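Local coordinates for protein extracellular endo-alpha-(1->5)-L-arabinanase 1 (Bacillus subtilis, PDB 1UV4) that cleaves internal alpha-(1->5)-L-arabinofuranosyl linkages of linear and sugar-beet arabinan as a calcium-binding family 43 hydrolase in plant cell-wall breakdown, at residues S23-G28 / T107-G112; T29-T32 / L37-L40; A186-Y191 / Y197-F202. All blocks are in the same frame, centred on the assembly; numbering follows the deposited sequence.

Interaction 1 of 3, residues S23-G28 / T107-G112; sequences SWYALG and TSISSG
Tyr25 and Ile109 bring two neighbouring blades of the five-bladed beta-propeller together, a worked example of how adjacent blades are packed by a loop from one lying against a strand of the other. Strand 23-29 belongs to the sheet that begins with 16-20, while 107-112 turns the chain between strands 99-106 and 115-123 of the next sheet. The turn is prepared at Ser108, whose OG accepts a hydrogen bond from Ser111 N at 3.1 Å, an ST motif that draws the following residues into a helical bend. Ile109 then supplies the main apolar contact, its amide held by Glu20 OE2 from the Tyr25 blade. Its CG2 methyl, anti to its own backbone N, lies over one face of the Tyr25 ring in a CH-pi contact, 3.9 Å from the centroid and 21° from the ring normal. The tyrosine and isoleucine side chains run past one another, heading opposite ways. Beyond the ring, Ile109 also rests on Ile18 and Tyr85, one from each blade. Ser110 follows at the phenol end. Its amide is bonded to Glu20 OE1, so that both oxygens of one carboxylate grip the start of the bend, and its CB approaches Tyr25 OH to 3.0 Å, a close touch without a hydrogen bond, and obliquely to the ring. Ser111 fastens the bend from within, its OG reaching Ser108 O at 3.1 Å from a position tilted 30° from the carbonyl plane.

Interaction 2 of 3, residues T29-T32 / L37-L40; sequences TGLT and LRVL
Leu31 and Arg38 face each other where a propeller blade passes from its second strand, 23-29, to its third, 37-42; the case illustrates how a blade connection can leave the sheet and still be held by side chains. The backbone contacts are of van der Waals kind. The CA atoms of Gly30 and Leu37 come within 4.2 Å, and Gly30 CA lies 3.8 Å from Arg38 N; no hydrogen bond joins the two segments here. Thr29 O meets the Arg38 side chain instead, 3.4 Å from its CB. The backbone of 29-32 is tied elsewhere, Thr29 to His13 and Gly30 to Gln73.

Polar interactions all lead outward. Thr29 turns its side chain away from 37-40, and its OG1 is hydrogen-bonded to Asp14 OD2, on the inferred proton acceptor, and to Ala75 N, so the end of the second strand is a second-shell support for that carboxylate. At the other side of the contact, Arg38 NE bonds to Leu11 O, and NH2 forms a salt bridge with Glu10 OE1; two partners thus fix the rotation of the guanidinium.

Apolar packing completes the grip. With CG anti to the backbone N (chi1 -177°), the extended Arg38 chain passes across Leu31 at a slant, CD2 of Leu31 touching Arg38 CD at 3.9 Å. The flat guanidinium is sandwiched between two leucine methyls: Leu31 CD2 lies over one face, and Leu40 CD2, 3.9 Å above the plane of the Arg38 guanidinium, is on the opposite face, displaced toward its rim.

Interaction 3 of 3, residues A186-Y191 / Y197-F202; sequences APTLTY and YLMVSF
Thr188 with Met199 and Thr190 with Tyr197 form the hydrogen-bonded pairs of two antiparallel strands whose axes approach to 4.7 Å at 165°. Of the four bonds, the shortest runs from Tyr197 N to Thr190 O at 2.8 Å. Between the pairs sits the non-hydrogen-bonded pair Leu189-Leu198, where Leu198 CA makes a CA-H...O contact of 3.5 Å with Thr188 O. On the Thr188 face, the threonine CG2 presses against Met199 CB at 3.4 Å, tighter than usual, and the two side chains run side by side.

This hairpin forms the first two strands of a propeller blade, and strand 184-192 lies on the side of the central axis. There Thr188 OG1, anti to its backbone N (chi1 -173°), bonds to Glu135 OE2, Asp257 OD1 and Ile258 N; Glu135 and Asp257 belong to the calcium site, so the hydroxyl acts as a second-shell brace for it. On the Thr188 face too, Tyr197 bonds through its OH to Gly289 O. On the face of Leu189 and Leu198, Leu198 CD1 packs on Pro187 CB at 3.9 Å. Ser201 OG, beside Ala186 CB, bonds to Gln256 OE1 and Gly255 N.

In the fold
Interactions 1 and 2 share one sheet: strands 23-29 and 37-42 are neighbours, probably hydrogen-bonded from Ala26 O to Leu40 N (2.8 Å) and from Gly28 N to Arg38 O (2.9 Å), and 29-32 continues directly from 23-28. Interaction 3 belongs to another blade, with its centre 23 Å from that of interaction 1 and 22 Å from that of interaction 2. The centres of interactions 1, 2 and 3 lie about 17, 14 and 8 Å from the centre of the chain. In interaction 3 the side chain of Thr188 is about 5 Å from a bound calcium ion. Interactions 2 and 3 adjoin the inferred catalytic residues, Asp14 and Glu185, the latter directly preceding Ala186.

Interaction 1 of 3, residues S23-G28 / T107-G112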
loop_
_atom_site.group_PDB
_atom_site.type_symbol
_atom_site.label_atom_id
_atom_site.label_comp_id
_atom_site.label_asym_id
_atom_site.label_seq_id
_atom_site.Cartn_x
_atom_site.Cartn_y
_atom_site.Cartn_z
ATOM N N SER A 23 3.955 -19.252 -9.888
ATOM C CA SER A 23 2.811 -18.336 -9.903
ATOM C C SER A 23 3.109 -16.978 -9.306
ATOM O O SER A 23 3.955 -16.850 -8.418
ATOM C CB SER A 23 1.605 -18.897 -9.153
ATOM O OG SER A 23 1.214 -20.118 -9.726
ATOM N N TRP A 24 2.348 -15.987 -9.749
ATOM C CA TRP A 24 2.254 -14.694 -9.103
ATOM C C TRP A 24 0.980 -14.653 -8.241
ATOM O O TRP A 24 -0.040 -15.221 -8.637
ATOM C CB TRP A 24 2.170 -13.588 -10.142
ATOM C CG TRP A 24 3.417 -13.381 -10.929
ATOM C CD1 TRP A 24 3.733 -13.881 -12.141
ATOM C CD2 TRP A 24 4.505 -12.552 -10.534
ATOM N NE1 TRP A 24 4.975 -13.424 -12.519
ATOM C CE2 TRP A 24 5.462 -12.599 -11.543
ATOM C CE3 TRP A 24 4.768 -11.795 -9.393
ATOM C CZ2 TRP A 24 6.679 -11.890 -11.457
ATOM C CZ3 TRP A 24 5.950 -11.102 -9.309
ATOM C CH2 TRP A 24 6.890 -11.164 -10.317
ATOM N N TYR A 25 1.037 -13.972 -7.090
ATOM C CA TYR A 25 -0.132 -13.719 -6.261
ATOM C C TYR A 25 -0.257 -12.238 -6.119
ATOM O O TYR A 25 0.741 -11.545 -5.796
ATOM C CB TYR A 25 -0.010 -14.383 -4.879
ATOM C CG TYR A 25 -0.045 -15.880 -4.977
ATOM C CD1 TYR A 25 1.116 -16.596 -5.230
ATOM C CD2 TYR A 25 -1.249 -16.580 -4.863
ATOM C CE1 TYR A 25 1.109 -17.972 -5.373
ATOM C CE2 TYR A 25 -1.253 -17.981 -4.977
ATOM C CZ TYR A 25 -0.065 -18.647 -5.226
ATOM O OH TYR A 25 0.037 -20.034 -5.397
ATOM N N ALA A 26 -1.440 -11.745 -6.403
ATOM C CA ALA A 26 -1.792 -10.348 -6.188
ATOM C C ALA A 26 -2.856 -10.299 -5.110
ATOM O O ALA A 26 -3.861 -11.017 -5.169
ATOM C CB ALA A 26 -2.278 -9.676 -7.465
ATOM N N LEU A 27 -2.635 -9.488 -4.088
ATOM C CA LEU A 27 -3.613 -9.355 -3.023
ATOM C C LEU A 27 -4.141 -7.943 -3.040
ATOM O O LEU A 27 -3.434 -7.009 -3.463
ATOM C CB LEU A 27 -3.006 -9.644 -1.659
ATOM C CG LEU A 27 -2.439 -11.046 -1.497
ATOM C CD1 LEU A 27 -1.108 -11.163 -2.125
ATOM C CD2 LEU A 27 -2.310 -11.427 0.008
ATOM N N GLY A 28 -5.396 -7.748 -2.615
ATOM C CA GLY A 28 -5.989 -6.418 -2.602
ATOM C C GLY A 28 -7.024 -6.338 -1.504
ATOM O O GLY A 28 -7.292 -7.273 -0.781
ATOM N N THR A 107 4.337 -19.560 5.759
ATOM C CA THR A 107 5.434 -20.051 4.944
ATOM C C THR A 107 4.970 -20.420 3.557
ATOM O O THR A 107 5.781 -20.873 2.778
ATOM C CB THR A 107 6.141 -21.266 5.593
ATOM O OG1 THR A 107 5.180 -22.249 5.986
ATOM C CG2 THR A 107 6.837 -20.863 6.879
ATOM N N SER A 108 3.688 -20.235 3.247
ATOM C CA SER A 108 3.181 -20.560 1.899
ATOM C C SER A 108 1.869 -19.866 1.557
ATOM O O SER A 108 0.818 -20.125 2.173
ATOM C CB SER A 108 2.996 -22.073 1.742
ATOM O OG SER A 108 2.321 -22.388 0.526
ATOM N N ILE A 109 1.903 -19.013 0.542
ATOM C CA ILE A 109 0.684 -18.345 0.074
ATOM C C ILE A 109 -0.284 -19.319 -0.611
ATOM O O ILE A 109 -1.489 -19.192 -0.454
ATOM C CB ILE A 109 1.019 -17.207 -0.896
ATOM C CG1 ILE A 109 2.003 -16.246 -0.243
ATOM C CG2 ILE A 109 -0.247 -16.493 -1.323
ATOM C CD1 ILE A 109 2.736 -15.358 -1.273
ATOM N N SER A 110 0.255 -20.259 -1.382
ATOM C CA SER A 110 -0.573 -21.227 -2.109
ATOM C C SER A 110 -1.346 -22.138 -1.147
ATOM O O SER A 110 -2.457 -22.570 -1.466
ATOM C CB SER A 110 0.248 -22.057 -3.129
ATOM O OG SER A 110 0.972 -23.124 -2.546
ATOM N N SER A 111 -0.779 -22.385 0.042
ATOM C CA SER A 111 -1.415 -23.270 1.034
ATOM C C SER A 111 -2.572 -22.527 1.721
ATOM O O SER A 111 -3.573 -23.149 2.103
ATOM C CB SER A 111 -0.384 -23.818 2.056
ATOM O OG SER A 111 -0.195 -22.921 3.160
ATOM N N GLY A 112 -2.449 -21.207 1.851
ATOM C CA GLY A 112 -3.515 -20.368 2.381
ATOM C C GLY A 112 -3.636 -20.380 3.901
ATOM O O GLY A 112 -4.683 -20.002 4.429
#

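Interaction 2 of 3, residues T29-T32 / L37-L40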
loop_
_atom_site.group_PDB
_atom_site.type_symbol
_atom_site.label_atom_id
_atom_site.label_comp_id
_atom_site.label_asym_id
_atom_site.label_seq_id
_atom_site.Cartn_x
_atom_site.Cartn_y
_atom_site.Cartn_z
ATOM N N THR A 29 -7.598 -5.152 -1.392
ATOM C CA THR A 29 -8.735 -4.944 -0.514
ATOM C C THR A 29 -9.825 -5.947 -0.829
ATOM O O THR A 29 -10.120 -6.194 -1.992
ATOM C CB THR A 29 -9.231 -3.532 -0.685
ATOM O OG1 THR A 29 -8.188 -2.643 -0.232
ATOM C CG2 THR A 29 -10.478 -3.197 0.101
ATOM N N GLY A 30 -10.411 -6.522 0.207
ATOM C CA GLY A 30 -11.551 -7.388 0.002
ATOM C C GLY A 30 -12.696 -6.668 -0.711
ATOM O O GLY A 30 -12.889 -5.428 -0.609
ATOM N N LEU A 31 -13.470 -7.431 -1.473
ATOM C CA LEU A 31 -14.744 -6.937 -1.984
ATOM C C LEU A 31 -15.602 -6.421 -0.865
ATOM O O LEU A 31 -15.617 -7.001 0.228
ATOM C CB LEU A 31 -15.480 -7.981 -2.799
ATOM C CG LEU A 31 -14.744 -8.625 -3.974
ATOM C CD1 LEU A 31 -15.633 -9.602 -4.669
ATOM C CD2 LEU A 31 -14.176 -7.564 -4.966
ATOM N N THR A 32 -16.280 -5.293 -1.083
ATOM C CA THR A 32 -17.021 -4.653 -0.007
ATOM C C THR A 32 -18.088 -5.563 0.606
ATOM O O THR A 32 -18.301 -5.532 1.830
ATOM C CB THR A 32 -17.684 -3.345 -0.489
ATOM O OG1 THR A 32 -16.660 -2.390 -0.782
ATOM C CG2 THR A 32 -18.519 -2.686 0.636
ATOM N N LEU A 37 -9.585 -10.339 2.758
ATOM C CA LEU A 37 -8.659 -9.804 1.771
ATOM C C LEU A 37 -8.777 -10.610 0.490
ATOM O O LEU A 37 -8.825 -11.851 0.516
ATOM C CB LEU A 37 -7.223 -9.880 2.242
ATOM C CG LEU A 37 -6.951 -9.028 3.449
ATOM C CD1 LEU A 37 -5.628 -9.460 4.105
ATOM C CD2 LEU A 37 -6.951 -7.577 3.073
ATOM N N ARG A 38 -8.771 -9.900 -0.641
ATOM C CA ARG A 38 -8.874 -10.480 -1.981
ATOM C C ARG A 38 -7.545 -11.021 -2.451
ATOM O O ARG A 38 -6.486 -10.364 -2.289
ATOM C CB ARG A 38 -9.344 -9.413 -2.919
ATOM C CG ARG A 38 -9.584 -9.845 -4.370
ATOM C CD ARG A 38 -10.535 -8.963 -5.083
ATOM N NE ARG A 38 -10.671 -9.087 -6.535
ATOM C CZ ARG A 38 -11.544 -9.857 -7.146
ATOM N NH1 ARG A 38 -12.326 -10.681 -6.468
ATOM N NH2 ARG A 38 -11.641 -9.784 -8.460
ATOM N N VAL A 39 -7.596 -12.238 -3.008
ATOM C CA VAL A 39 -6.389 -12.944 -3.485
ATOM C C VAL A 39 -6.605 -13.414 -4.929
ATOM O O VAL A 39 -7.583 -14.100 -5.227
ATOM C CB VAL A 39 -6.059 -14.189 -2.621
ATOM C CG1 VAL A 39 -4.811 -14.871 -3.153
ATOM C CG2 VAL A 39 -5.892 -13.790 -1.124
ATOM N N LEU A 40 -5.666 -13.034 -5.794
ATOM C CA LEU A 40 -5.630 -13.438 -7.184
ATOM C C LEU A 40 -4.337 -14.223 -7.471
ATOM O O LEU A 40 -3.325 -13.971 -6.878
ATOM C CB LEU A 40 -5.648 -12.231 -8.110
ATOM C CG LEU A 40 -6.783 -11.209 -7.954
ATOM C CD1 LEU A 40 -6.609 -10.185 -9.094
ATOM C CD2 LEU A 40 -8.116 -11.858 -8.057
#

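Interaction 3 of 3, residues A186-Y191 / Y197-F202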
loop_
_atom_site.group_PDB
_atom_site.type_symbol
_atom_site.label_atom_id
_atom_site.label_comp_id
_atom_site.label_asym_id
_atom_site.label_seq_id
_atom_site.Cartn_x
_atom_site.Cartn_y
_atom_site.Cartn_z
ATOM N N ALA A 186 -1.490 5.585 1.011
ATOM C CA ALA A 186 -0.965 4.417 0.265
ATOM C C ALA A 186 0.505 4.581 -0.062
ATOM O O ALA A 186 0.918 4.473 -1.185
ATOM C CB ALA A 186 -1.787 4.159 -0.989
ATOM N N PRO A 187 1.330 4.708 0.948
ATOM C CA PRO A 187 2.759 4.792 0.653
ATOM C C PRO A 187 3.368 3.490 0.121
ATOM O O PRO A 187 2.955 2.397 0.432
ATOM C CB PRO A 187 3.357 5.128 2.010
ATOM C CG PRO A 187 2.451 4.444 2.972
ATOM C CD PRO A 187 1.060 4.709 2.395
ATOM N N THR A 188 4.422 3.696 -0.688
ATOM C CA THR A 188 5.364 2.642 -1.037
ATOM C C THR A 188 6.762 3.243 -0.989
ATOM O O THR A 188 6.950 4.375 -1.329
ATOM C CB THR A 188 5.021 1.989 -2.428
ATOM O OG1 THR A 188 5.882 0.847 -2.637
ATOM C CG2 THR A 188 5.267 2.895 -3.581
ATOM N N LEU A 189 7.718 2.489 -0.463
ATOM C CA LEU A 189 9.029 3.015 -0.131
ATOM C C LEU A 189 10.073 1.983 -0.432
ATOM O O LEU A 189 9.926 0.844 -0.008
ATOM C CB LEU A 189 9.016 3.388 1.370
ATOM C CG LEU A 189 9.903 4.453 2.047
ATOM C CD1 LEU A 189 10.543 5.394 1.103
ATOM C CD2 LEU A 189 9.241 5.209 3.217
ATOM N N THR A 190 11.147 2.390 -1.126
ATOM C CA THR A 190 12.230 1.495 -1.496
ATOM C C THR A 190 13.540 2.252 -1.455
ATOM O O THR A 190 13.554 3.477 -1.595
ATOM C CB THR A 190 11.966 0.910 -2.908
ATOM O OG1 THR A 190 12.952 -0.103 -3.235
ATOM C CG2 THR A 190 12.105 1.962 -4.011
ATOM N N TYR A 191 14.634 1.516 -1.263
ATOM C CA TYR A 191 15.974 2.085 -1.295
ATOM C C TYR A 191 16.689 1.602 -2.569
ATOM O O TYR A 191 16.850 0.389 -2.776
ATOM C CB TYR A 191 16.705 1.661 -0.027
ATOM C CG TYR A 191 18.114 2.171 0.077
ATOM C CD1 TYR A 191 18.365 3.504 0.371
ATOM C CD2 TYR A 191 19.175 1.319 -0.154
ATOM C CE1 TYR A 191 19.683 3.981 0.457
ATOM C CE2 TYR A 191 20.468 1.763 -0.118
ATOM C CZ TYR A 191 20.719 3.086 0.220
ATOM O OH TYR A 191 22.043 3.478 0.266
ATOM N N TYR A 197 13.259 6.259 -1.778
ATOM C CA TYR A 197 12.176 6.780 -2.602
ATOM C C TYR A 197 10.840 6.488 -1.985
ATOM O O TYR A 197 10.583 5.337 -1.606
ATOM C CB TYR A 197 12.198 6.191 -4.020
ATOM C CG TYR A 197 13.421 6.594 -4.809
ATOM C CD1 TYR A 197 13.449 7.772 -5.576
ATOM C CD2 TYR A 197 14.580 5.816 -4.762
ATOM C CE1 TYR A 197 14.591 8.150 -6.267
ATOM C CE2 TYR A 197 15.757 6.209 -5.458
ATOM C CZ TYR A 197 15.751 7.362 -6.216
ATOM O OH TYR A 197 16.878 7.747 -6.912
ATOM N N LEU A 198 10.010 7.508 -1.879
ATOM C CA LEU A 198 8.634 7.396 -1.389
ATOM C C LEU A 198 7.674 7.730 -2.531
ATOM O O LEU A 198 7.789 8.782 -3.146
ATOM C CB LEU A 198 8.392 8.346 -0.259
ATOM C CG LEU A 198 6.964 8.388 0.281
ATOM C CD1 LEU A 198 6.530 7.078 0.922
ATOM C CD2 LEU A 198 6.851 9.519 1.305
ATOM N N MET A 199 6.764 6.830 -2.851
ATOM C CA MET A 199 5.631 7.130 -3.696
ATOM C C MET A 199 4.364 7.127 -2.847
ATOM O O MET A 199 4.234 6.328 -1.931
ATOM C CB MET A 199 5.453 6.097 -4.791
ATOM C CG MET A 199 6.602 5.917 -5.658
ATOM S SD MET A 199 6.167 4.778 -7.040
ATOM C CE MET A 199 7.652 4.785 -7.977
ATOM N N VAL A 200 3.455 8.055 -3.131
ATOM C CA VAL A 200 2.161 8.099 -2.479
ATOM C C VAL A 200 1.086 8.265 -3.559
ATOM O O VAL A 200 1.369 8.643 -4.690
ATOM C CB VAL A 200 2.055 9.245 -1.447
ATOM C CG1 VAL A 200 3.107 9.115 -0.415
ATOM C CG2 VAL A 200 2.150 10.601 -2.119
ATOM N N SER A 201 -0.141 7.878 -3.233
ATOM C CA SER A 201 -1.297 8.251 -4.029
ATOM C C SER A 201 -1.837 9.595 -3.536
ATOM O O SER A 201 -2.092 9.739 -2.350
ATOM C CB SER A 201 -2.362 7.167 -3.902
ATOM O OG SER A 201 -1.889 5.943 -4.422
ATOM N N PHE A 202 -1.955 10.577 -4.417
ATOM C CA PHE A 202 -2.710 11.793 -4.144
ATOM C C PHE A 202 -4.160 11.441 -4.480
ATOM O O PHE A 202 -4.416 10.849 -5.531
ATOM C CB PHE A 202 -2.252 12.958 -5.046
ATOM C CG PHE A 202 -1.006 13.678 -4.596
ATOM C CD1 PHE A 202 -0.294 13.300 -3.466
ATOM C CD2 PHE A 202 -0.539 14.733 -5.356
ATOM C CE1 PHE A 202 0.880 13.948 -3.095
ATOM C CE2 PHE A 202 0.597 15.427 -4.970
ATOM C CZ PHE A 202 1.301 15.039 -3.826
#